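Long-range contacts in tapirin (PDB 6N2B), which is a cellulose-binding protein that probably helps its extremely thermophilic bacterium adhere to cellulose, with a calcium-carrying beta-helix domain: residues F205-V209 and V223-Y229; Y210-L216 and T513-N519; S332-V336 and F402-P406; T354-L360 and T375-I381. All coordinates share one frame; numbering follows the deposited sequence.

Contact 1. Residues F205-V209 and V223-Y229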
# COMPACT_ATOMS: atom_id res chain seq x y z
N PHE A 205 -9.14 2.35 12.40
CA PHE A 205 -8.83 3.77 12.49
C PHE A 205 -7.34 4.07 12.34
O PHE A 205 -6.95 5.25 12.42
CB PHE A 205 -9.38 4.34 13.80
CG PHE A 205 -10.87 4.21 13.88
CD1 PHE A 205 -11.69 5.07 13.16
CD2 PHE A 205 -11.46 3.17 14.58
CE1 PHE A 205 -13.06 4.93 13.18
CE2 PHE A 205 -12.82 3.03 14.59
CZ PHE A 205 -13.63 3.91 13.89
N GLU A 206 -6.51 3.05 12.12
CA GLU A 206 -5.12 3.24 11.75
C GLU A 206 -4.94 3.49 10.25
O GLU A 206 -3.89 3.97 9.83
CB GLU A 206 -4.29 2.03 12.20
CG GLU A 206 -2.99 1.72 11.41
CD GLU A 206 -1.91 2.81 11.51
OE1 GLU A 206 -1.96 3.66 12.43
OE2 GLU A 206 -1.00 2.84 10.64
N TYR A 207 -5.96 3.25 9.43
CA TYR A 207 -5.76 3.26 7.99
C TYR A 207 -5.96 4.66 7.40
O TYR A 207 -6.90 5.37 7.76
CB TYR A 207 -6.66 2.21 7.33
CG TYR A 207 -6.04 0.87 7.61
CD1 TYR A 207 -6.23 0.22 8.83
CD2 TYR A 207 -5.17 0.29 6.69
CE1 TYR A 207 -5.62 -0.99 9.10
CE2 TYR A 207 -4.55 -0.92 6.95
CZ TYR A 207 -4.77 -1.55 8.16
OH TYR A 207 -4.13 -2.75 8.40
N ALA A 208 -5.00 5.07 6.56
CA ALA A 208 -5.22 6.21 5.69
C ALA A 208 -6.16 5.83 4.55
O ALA A 208 -7.04 6.61 4.16
CB ALA A 208 -3.89 6.73 5.17
N VAL A 209 -6.00 4.62 4.02
CA VAL A 209 -6.90 4.08 3.01
C VAL A 209 -7.36 2.71 3.50
O VAL A 209 -6.54 1.79 3.65
CB VAL A 209 -6.22 3.97 1.63
CG1 VAL A 209 -7.18 3.42 0.60
CG2 VAL A 209 -5.71 5.31 1.19
N VAL A 223 0.19 8.87 -0.19
CA VAL A 223 -0.31 8.69 1.16
C VAL A 223 0.87 8.80 2.12
O VAL A 223 1.92 8.18 1.92
CB VAL A 223 -1.09 7.37 1.31
CG1 VAL A 223 -0.33 6.22 0.70
CG2 VAL A 223 -1.35 7.12 2.78
N ARG A 224 0.71 9.63 3.14
CA ARG A 224 1.76 9.98 4.08
C ARG A 224 1.27 9.62 5.47
O ARG A 224 0.40 10.31 6.04
CB ARG A 224 2.12 11.46 3.95
CG ARG A 224 3.05 12.00 5.02
CD ARG A 224 3.22 13.53 4.88
NE ARG A 224 3.72 13.90 3.56
CZ ARG A 224 5.01 14.10 3.29
NH1 ARG A 224 5.90 13.97 4.26
NH2 ARG A 224 5.40 14.42 2.06
N GLY A 225 1.82 8.53 6.03
CA GLY A 225 1.41 8.03 7.32
C GLY A 225 0.27 7.06 7.19
O GLY A 225 -0.25 6.78 6.11
N GLY A 226 -0.14 6.55 8.35
CA GLY A 226 -1.25 5.61 8.43
C GLY A 226 -0.92 4.30 7.72
O GLY A 226 0.23 4.01 7.37
N SER A 227 -1.96 3.52 7.50
CA SER A 227 -1.80 2.26 6.81
C SER A 227 -2.79 2.19 5.66
O SER A 227 -3.71 3.00 5.54
CB SER A 227 -1.98 1.09 7.77
OG SER A 227 -1.05 1.17 8.83
N ILE A 228 -2.58 1.18 4.83
CA ILE A 228 -3.33 0.95 3.61
C ILE A 228 -3.83 -0.48 3.66
O ILE A 228 -3.06 -1.39 3.96
CB ILE A 228 -2.46 1.17 2.36
CG1 ILE A 228 -2.09 2.64 2.22
CG2 ILE A 228 -3.13 0.65 1.12
CD1 ILE A 228 -0.68 2.85 1.74
N TYR A 229 -5.13 -0.66 3.40
CA TYR A 229 -5.74 -1.98 3.34
C TYR A 229 -6.61 -2.05 2.10
O TYR A 229 -7.31 -1.10 1.77
CB TYR A 229 -6.62 -2.28 4.57
CG TYR A 229 -7.48 -3.52 4.36
CD1 TYR A 229 -6.92 -4.79 4.47
CD2 TYR A 229 -8.83 -3.42 4.04
CE1 TYR A 229 -7.67 -5.92 4.27
CE2 TYR A 229 -9.60 -4.55 3.83
CZ TYR A 229 -9.01 -5.80 3.95
OH TYR A 229 -9.74 -6.95 3.76
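S227 meets E206 through two donors. Its OG gives a hydrogen bond to E206 OE2, modelled at a doubtfully short 2.5 Å, and its backbone N makes a weaker, bent one to E206 O (3.1 Å). With OG anti to its own carbonyl carbon (chi1 -58°), the serine holds its hydroxyl beside that backbone N, which keeps OG and N on the side where E206 lies. Serine suits the place because a hydroxyl can give and take: OG also accepts from N247 N, while E206 OE2 takes a second bond from N246 ND2. These buried polar ends are thus satisfied within the fold. S227 O is shared as well. V209 N reaches it in the carbonyl plane at 3.2 Å along a nearly straight bond (165°), and A208 N adds a weak bond. V209 O receives Y229 N (2.8 Å). S227 CB sits over one face of the Y207 ring, 3.7 Å from its centroid, in a CH-pi contact, and Y207 CE2 packs on Y229 CB at 3.4 Å. The phenol OH is taken up by W201 O. A208 CB fills in against V223 CG2 (3.5 Å). At G226 phi is positive (64°), a backbone that glycine adopts readily, and any side chain would point at A208. Two successive amides on one carbonyl mark a beta bulge, placed where the chain turns a corner of the beta-helix and pairs in parallel with strand 227-230.

Contact 2. Residues Y210-L216 and T513-N519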
# COMPACT_ATOMS: atom_id res chain seq x y z
N TYR A 210 -8.65 2.58 3.76
CA TYR A 210 -9.25 1.28 4.03
C TYR A 210 -10.23 1.00 2.91
O TYR A 210 -11.24 1.70 2.78
CB TYR A 210 -9.95 1.26 5.39
CG TYR A 210 -10.46 -0.10 5.79
CD1 TYR A 210 -11.69 -0.57 5.34
CD2 TYR A 210 -9.71 -0.93 6.62
CE1 TYR A 210 -12.15 -1.82 5.70
CE2 TYR A 210 -10.16 -2.19 6.99
CZ TYR A 210 -11.38 -2.62 6.53
OH TYR A 210 -11.86 -3.87 6.90
N SER A 211 -9.95 -0.01 2.10
CA SER A 211 -10.80 -0.36 0.97
C SER A 211 -11.33 -1.77 1.18
O SER A 211 -10.56 -2.74 1.18
CB SER A 211 -10.04 -0.25 -0.34
OG SER A 211 -9.84 1.10 -0.70
N ARG A 212 -12.65 -1.89 1.38
CA ARG A 212 -13.27 -3.20 1.51
C ARG A 212 -13.15 -3.99 0.22
O ARG A 212 -12.89 -5.20 0.23
CB ARG A 212 -14.73 -3.04 1.93
CG ARG A 212 -15.48 -4.35 2.11
CD ARG A 212 -16.71 -4.18 2.98
NE ARG A 212 -17.93 -4.33 2.19
CZ ARG A 212 -18.43 -5.49 1.76
NH1 ARG A 212 -17.83 -6.64 2.08
NH2 ARG A 212 -19.54 -5.50 1.04
N GLY A 213 -13.33 -3.31 -0.91
CA GLY A 213 -13.08 -3.94 -2.19
C GLY A 213 -11.70 -3.57 -2.71
O GLY A 213 -10.72 -3.62 -1.97
N SER A 214 -11.63 -3.19 -3.98
CA SER A 214 -10.38 -2.82 -4.61
C SER A 214 -10.05 -1.36 -4.33
O SER A 214 -10.87 -0.59 -3.80
CB SER A 214 -10.46 -3.06 -6.11
OG SER A 214 -11.02 -1.92 -6.74
N PHE A 215 -8.83 -0.96 -4.70
CA PHE A 215 -8.32 0.39 -4.48
C PHE A 215 -7.48 0.77 -5.69
O PHE A 215 -6.34 0.31 -5.84
CB PHE A 215 -7.51 0.50 -3.20
CG PHE A 215 -6.79 1.81 -3.06
CD1 PHE A 215 -7.48 3.00 -3.17
CD2 PHE A 215 -5.43 1.85 -2.82
CE1 PHE A 215 -6.82 4.20 -3.04
CE2 PHE A 215 -4.77 3.04 -2.69
CZ PHE A 215 -5.46 4.22 -2.80
N LEU A 216 -8.04 1.60 -6.57
CA LEU A 216 -7.34 2.04 -7.77
C LEU A 216 -7.17 3.55 -7.70
O LEU A 216 -8.03 4.30 -8.18
CB LEU A 216 -8.10 1.63 -9.03
CG LEU A 216 -8.53 0.15 -9.00
CD1 LEU A 216 -9.87 -0.10 -9.68
CD2 LEU A 216 -7.45 -0.70 -9.57
N THR A 513 -13.51 3.09 1.84
CA THR A 513 -14.28 2.78 0.66
C THR A 513 -14.87 1.39 0.84
O THR A 513 -14.20 0.48 1.32
CB THR A 513 -13.42 2.85 -0.60
OG1 THR A 513 -12.58 1.69 -0.67
CG2 THR A 513 -12.53 4.11 -0.56
N LEU A 514 -16.14 1.24 0.47
CA LEU A 514 -16.89 0.05 0.80
C LEU A 514 -17.39 -0.72 -0.40
O LEU A 514 -17.87 -1.84 -0.24
CB LEU A 514 -18.08 0.41 1.70
CG LEU A 514 -17.64 1.15 2.97
CD1 LEU A 514 -18.74 2.01 3.54
CD2 LEU A 514 -17.19 0.15 3.99
N GLY A 515 -17.29 -0.16 -1.59
CA GLY A 515 -17.71 -0.88 -2.77
C GLY A 515 -16.73 -1.95 -3.17
O GLY A 515 -15.54 -1.91 -2.81
N SER A 516 -17.25 -2.93 -3.93
CA SER A 516 -16.41 -3.98 -4.50
C SER A 516 -15.23 -3.41 -5.27
O SER A 516 -14.10 -3.90 -5.17
CB SER A 516 -17.25 -4.88 -5.42
OG SER A 516 -18.41 -5.32 -4.74
N THR A 517 -15.48 -2.36 -6.05
CA THR A 517 -14.44 -1.68 -6.80
C THR A 517 -14.43 -0.21 -6.39
O THR A 517 -15.46 0.35 -6.00
CB THR A 517 -14.70 -1.85 -8.30
OG1 THR A 517 -13.47 -1.72 -9.02
CG2 THR A 517 -15.73 -0.82 -8.81
N PHE A 518 -13.26 0.42 -6.44
CA PHE A 518 -13.14 1.81 -6.03
C PHE A 518 -12.08 2.54 -6.85
O PHE A 518 -10.93 2.10 -6.89
CB PHE A 518 -12.80 1.94 -4.54
CG PHE A 518 -12.49 3.33 -4.14
CD1 PHE A 518 -13.49 4.29 -4.10
CD2 PHE A 518 -11.20 3.72 -3.88
CE1 PHE A 518 -13.21 5.59 -3.76
CE2 PHE A 518 -10.92 5.02 -3.54
CZ PHE A 518 -11.92 5.96 -3.49
N ASN A 519 -12.47 3.66 -7.46
CA ASN A 519 -11.57 4.51 -8.22
C ASN A 519 -11.58 5.92 -7.65
O ASN A 519 -12.65 6.49 -7.43
CB ASN A 519 -11.98 4.58 -9.69
CG ASN A 519 -11.65 3.32 -10.46
OD1 ASN A 519 -10.63 3.25 -11.18
ND2 ASN A 519 -12.51 2.30 -10.32
O HOH W 1 -12.95 -0.80 -1.94
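T513 places OG1 between its backbone N and carbonyl carbon (chi1 76°), while S211 keeps OG beside its own N (chi1 -74°); the two hydroxyls thereby meet on the same face of the sheet, S211 OG donating to T513 OG1 at 2.8 Å. T513 OG1 accepts this bond and donates its own hydrogen to a water at 2.8 Å. The water also gives hydrogen bonds to S214 O and G515 O and takes a weak one from G213 N, so it joins both segments where their backbones part. S214 OG accepts F518 N at 3.3 Å. Around these groups the backbones pair directly: T513 N with Y210 O and R212 N with T513 O in the parallel strand pairing, then L216 N with F518 O (3.0 Å) beyond the loops. Between them S214 N binds S516 O (2.8 Å) from above the carbonyl plane. Glycine suits G213, whose CA passes close to the carbonyl oxygens of G515 and S516, where a side chain would probably not fit. The F215 and F518 rings lie side by side, edge against edge, with F215 CD1 3.9 Å from F518 CD2, and T513 CG2 covers the centre of one F518 face. L216 CD1 packs on the amide of N519, 3.6 Å from ND2. R212 sends its guanidinium to D418 in a salt bridge. Small hydroxyls and one water therefore supplement the backbone bonds where the register slips by a residue, and the phenylalanine rings pack beside the same hydroxyls.

Contact 3. Residues S332-V336 and F402-P406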
# COMPACT_ATOMS: atom_id res chain seq x y z
N SER A 332 18.35 -8.30 6.05
CA SER A 332 18.54 -9.16 7.21
C SER A 332 18.18 -10.63 6.97
O SER A 332 18.97 -11.51 7.34
CB SER A 332 17.75 -8.60 8.39
OG SER A 332 17.96 -9.38 9.54
N ILE A 333 17.03 -10.94 6.37
CA ILE A 333 16.65 -12.34 6.19
C ILE A 333 15.70 -12.50 5.01
O ILE A 333 14.89 -11.62 4.70
CB ILE A 333 16.03 -12.93 7.49
CG1 ILE A 333 15.95 -14.44 7.41
CG2 ILE A 333 14.68 -12.33 7.74
CD1 ILE A 333 15.63 -15.09 8.75
N GLY A 334 15.80 -13.64 4.34
CA GLY A 334 14.88 -14.01 3.28
C GLY A 334 14.57 -15.49 3.32
O GLY A 334 15.47 -16.32 3.53
N ILE A 335 13.29 -15.84 3.16
CA ILE A 335 12.84 -17.22 3.01
C ILE A 335 11.82 -17.27 1.90
O ILE A 335 10.66 -16.87 2.10
CB ILE A 335 12.23 -17.78 4.30
CG1 ILE A 335 13.11 -17.48 5.51
CG2 ILE A 335 11.97 -19.26 4.14
CD1 ILE A 335 12.50 -17.90 6.84
N VAL A 336 12.22 -17.74 0.72
CA VAL A 336 11.37 -17.71 -0.46
C VAL A 336 11.41 -19.08 -1.13
O VAL A 336 12.30 -19.89 -0.89
CB VAL A 336 11.79 -16.61 -1.46
CG1 VAL A 336 12.09 -15.33 -0.74
CG2 VAL A 336 12.98 -17.06 -2.29
N PHE A 402 15.15 -24.76 6.59
CA PHE A 402 14.98 -23.32 6.71
C PHE A 402 14.32 -22.96 8.04
O PHE A 402 13.65 -23.80 8.66
CB PHE A 402 14.13 -22.79 5.56
CG PHE A 402 14.76 -22.96 4.21
CD1 PHE A 402 16.09 -23.32 4.08
CD2 PHE A 402 14.01 -22.74 3.05
CE1 PHE A 402 16.67 -23.48 2.83
CE2 PHE A 402 14.58 -22.89 1.79
CZ PHE A 402 15.91 -23.26 1.68
N PRO A 403 14.52 -21.74 8.52
CA PRO A 403 13.80 -21.31 9.73
C PRO A 403 12.32 -21.13 9.44
O PRO A 403 11.85 -21.17 8.30
CB PRO A 403 14.47 -19.99 10.13
CG PRO A 403 15.25 -19.56 8.91
CD PRO A 403 15.57 -20.79 8.13
N SER A 404 11.56 -20.95 10.51
CA SER A 404 10.12 -20.83 10.37
C SER A 404 9.75 -19.39 10.04
O SER A 404 10.43 -18.45 10.45
CB SER A 404 9.42 -21.29 11.64
OG SER A 404 9.59 -22.69 11.84
N TYR A 405 8.67 -19.23 9.27
CA TYR A 405 8.04 -17.93 9.08
C TYR A 405 7.74 -17.32 10.44
O TYR A 405 7.40 -18.03 11.39
CB TYR A 405 6.73 -18.05 8.30
CG TYR A 405 6.88 -18.12 6.79
CD1 TYR A 405 8.13 -18.05 6.18
CD2 TYR A 405 5.76 -18.26 5.99
CE1 TYR A 405 8.23 -18.12 4.79
CE2 TYR A 405 5.85 -18.34 4.63
CZ TYR A 405 7.08 -18.27 4.02
OH TYR A 405 7.14 -18.33 2.65
N PRO A 406 7.85 -16.00 10.58
CA PRO A 406 7.44 -15.35 11.82
C PRO A 406 5.92 -15.34 11.94
O PRO A 406 5.20 -15.55 10.95
CB PRO A 406 8.03 -13.94 11.68
CG PRO A 406 8.07 -13.72 10.21
CD PRO A 406 8.31 -15.04 9.57
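I335 and I333 stand on the outer surface of the parallel beta-helix, on strand 333-336, and the loop 402-406 runs across them on its way to helix 408-413. I335 carries the contact. Its CG1 lies anti to the carbonyl carbon (chi1 -47°), which sends CD1 to P403, 3.8 Å from CG and 3.6 Å from the carbonyl O. The other branch, CG2, is wedged with aromatic rings on either side of it: F402 CD2 at 4.2 Å and Y405 CE1 at 4.0 Å. A beta-branched isoleucine suits the spot, since its two arms can reach three residues of the loop at once and its shape agrees with a strand. Y405 also brings its ring edge near I335 O, with CE1 3.8 Å away. Its hydroxyl goes to D317 and its ring meets Y315, so the tyrosine is held by the turn of strand 314-316. I333 CD1 merely brushes P403 CG at 4.5 Å. Replacing I335 by an alanine is likely to open a gap under P403 and leave the F402 and Y405 rings without the methyl group that separates them. P403 suits its place by offering a rigid apolar ring to I335 CD1. The segments are joined by van der Waals contact, mostly between apolar groups. The arrangement is that of an extended chain segment laid along the outside of a beta-helix, over side chains stacked from turn to turn.

Contact 4. Residues T354-L360 and T375-I381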
# COMPACT_ATOMS: atom_id res chain seq x y z
N THR A 354 20.91 -13.38 5.70
CA THR A 354 20.86 -14.73 5.15
C THR A 354 19.62 -14.87 4.28
O THR A 354 18.51 -14.59 4.74
CB THR A 354 20.83 -15.81 6.24
OG1 THR A 354 22.02 -15.72 7.05
CG2 THR A 354 20.78 -17.17 5.61
N LEU A 355 19.80 -15.30 3.04
CA LEU A 355 18.70 -15.69 2.18
C LEU A 355 18.59 -17.22 2.17
O LEU A 355 19.60 -17.91 2.02
CB LEU A 355 18.91 -15.16 0.76
CG LEU A 355 17.98 -15.76 -0.31
CD1 LEU A 355 16.53 -15.58 0.08
CD2 LEU A 355 18.22 -15.16 -1.70
N TYR A 356 17.37 -17.74 2.34
CA TYR A 356 17.07 -19.14 2.07
C TYR A 356 16.09 -19.20 0.92
O TYR A 356 15.07 -18.51 0.95
CB TYR A 356 16.47 -19.85 3.28
CG TYR A 356 17.23 -19.69 4.58
CD1 TYR A 356 17.11 -18.52 5.34
CD2 TYR A 356 18.05 -20.72 5.07
CE1 TYR A 356 17.79 -18.36 6.53
CE2 TYR A 356 18.74 -20.57 6.28
CZ TYR A 356 18.60 -19.39 7.00
OH TYR A 356 19.28 -19.21 8.19
N CYS A 357 16.38 -20.03 -0.07
CA CYS A 357 15.42 -20.29 -1.13
C CYS A 357 15.50 -21.74 -1.54
O CYS A 357 16.59 -22.31 -1.57
CB CYS A 357 15.66 -19.39 -2.35
SG CYS A 357 17.34 -19.47 -3.03
N ASP A 358 14.35 -22.35 -1.83
CA ASP A 358 14.36 -23.73 -2.30
C ASP A 358 15.07 -23.84 -3.64
O ASP A 358 15.79 -24.81 -3.90
CB ASP A 358 12.93 -24.28 -2.39
CG ASP A 358 12.88 -25.72 -2.91
OD1 ASP A 358 13.21 -26.65 -2.13
OD2 ASP A 358 12.51 -25.92 -4.09
N GLN A 359 14.91 -22.83 -4.49
CA GLN A 359 15.58 -22.80 -5.78
C GLN A 359 16.17 -21.42 -6.05
O GLN A 359 15.63 -20.39 -5.63
CB GLN A 359 14.62 -23.17 -6.91
CG GLN A 359 14.37 -24.65 -7.01
CD GLN A 359 13.28 -24.98 -7.98
OE1 GLN A 359 13.29 -24.51 -9.13
NE2 GLN A 359 12.31 -25.77 -7.53
N LEU A 360 17.29 -21.42 -6.77
CA LEU A 360 17.95 -20.19 -7.18
C LEU A 360 18.29 -20.29 -8.66
O LEU A 360 19.03 -21.18 -9.07
CB LEU A 360 19.22 -19.95 -6.36
CG LEU A 360 20.19 -18.91 -6.91
CD1 LEU A 360 19.52 -17.55 -7.00
CD2 LEU A 360 21.40 -18.86 -6.02
N THR A 375 25.14 -14.64 3.61
CA THR A 375 25.04 -16.06 3.26
C THR A 375 23.78 -16.32 2.45
O THR A 375 22.68 -15.93 2.85
CB THR A 375 25.03 -16.94 4.51
OG1 THR A 375 26.23 -16.74 5.26
CG2 THR A 375 24.89 -18.39 4.13
N LEU A 376 23.93 -17.00 1.31
CA LEU A 376 22.81 -17.47 0.51
C LEU A 376 22.76 -18.98 0.63
O LEU A 376 23.79 -19.64 0.46
CB LEU A 376 22.97 -17.05 -0.95
CG LEU A 376 21.77 -17.18 -1.89
CD1 LEU A 376 21.95 -16.27 -3.10
CD2 LEU A 376 21.54 -18.62 -2.36
N VAL A 377 21.58 -19.53 0.92
CA VAL A 377 21.40 -20.97 1.12
C VAL A 377 20.28 -21.47 0.23
O VAL A 377 19.10 -21.17 0.48
CB VAL A 377 21.09 -21.31 2.58
CG1 VAL A 377 20.89 -22.81 2.74
CG2 VAL A 377 22.20 -20.81 3.47
N THR A 378 20.62 -22.26 -0.79
CA THR A 378 19.64 -22.77 -1.74
C THR A 378 19.68 -24.29 -1.79
O THR A 378 20.72 -24.90 -1.55
CB THR A 378 19.85 -22.17 -3.15
OG1 THR A 378 18.71 -22.46 -3.97
CG2 THR A 378 21.11 -22.74 -3.81
N ARG A 379 18.55 -24.91 -2.11
CA ARG A 379 18.49 -26.36 -2.26
C ARG A 379 18.84 -26.82 -3.67
O ARG A 379 19.28 -27.96 -3.85
CB ARG A 379 17.10 -26.89 -1.87
CG ARG A 379 16.79 -26.72 -0.39
CD ARG A 379 15.61 -27.56 0.09
NE ARG A 379 15.26 -27.25 1.48
CZ ARG A 379 14.23 -26.48 1.85
NH1 ARG A 379 13.44 -25.93 0.94
NH2 ARG A 379 14.00 -26.24 3.14
N ALA A 380 18.66 -25.95 -4.67
CA ALA A 380 19.03 -26.23 -6.05
C ALA A 380 19.37 -24.91 -6.73
O ALA A 380 18.88 -23.85 -6.34
CB ALA A 380 17.91 -26.94 -6.81
N ILE A 381 20.20 -24.99 -7.77
CA ILE A 381 20.80 -23.82 -8.40
C ILE A 381 20.87 -24.05 -9.91
O ILE A 381 20.94 -25.19 -10.38
CB ILE A 381 22.20 -23.54 -7.82
CG1 ILE A 381 22.76 -22.20 -8.29
CG2 ILE A 381 23.13 -24.68 -8.16
CD1 ILE A 381 23.97 -21.75 -7.50
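R379 and D358 meet through flat groups: NH1 donates to D358 OD1 (3.2 Å, 159°), which accepts through its anti lone pair and lies near the guanidinium plane, at the edge. The carboxylate and guanidinium planes are 50° apart. R379 also gives NH2 to A400 O and forms a cation-pi contact with F402, whose ring meets that of Y356; V377 CB lies obliquely by Y356 CD2 at 4.0 Å. A leucine in place of R379 would probably leave the D358 carboxylate without its mate and A400 O without this donor. Behind these groups the two segments are successive turns of a parallel beta-helix, in register residue by residue; the axes of strands 354-357 and 375-378 come within 4.7 Å, 10° from parallel. L355 O accepts V377 N (2.8 Å), and C357 N gives to V377 O. Both segments turn a corner, at D358 and R379, where the bonds are longer or bent. Beyond it A380 O takes L360 N (2.9 Å) and T378 OG1 (2.8 Å) from opposite faces of its plane; threonine suits the place, its hydroxyl finding a partner in its own segment, two residues on. On the inner side L376 CD2 touches L360 CD2 (3.7 Å), leucine upon leucine.

Contact 1 is the buried one, contact 3 lies at the surface, and contacts 2 and 4 are partly buried. Contacts 1 and 2 share strand 207-211 and touch through Y229 and S211, the ring of Y229 also stacking on Y210. Contacts 3 and 4 form a second touching pair, with strands 333-336 and 354-357 adjacent and F402 reaching both R379 and Y356. The pairs are far apart, contacts 2 and 4 having centres about 38 Å apart on opposite sides of the chain's centre. Contact 4 is regular ladder pairing plus a salt bridge; contacts 1 and 2 bend it with a bulge, hydroxyls and a water; contact 3 is mainly apolar, its segments sharing no hydrogen bond.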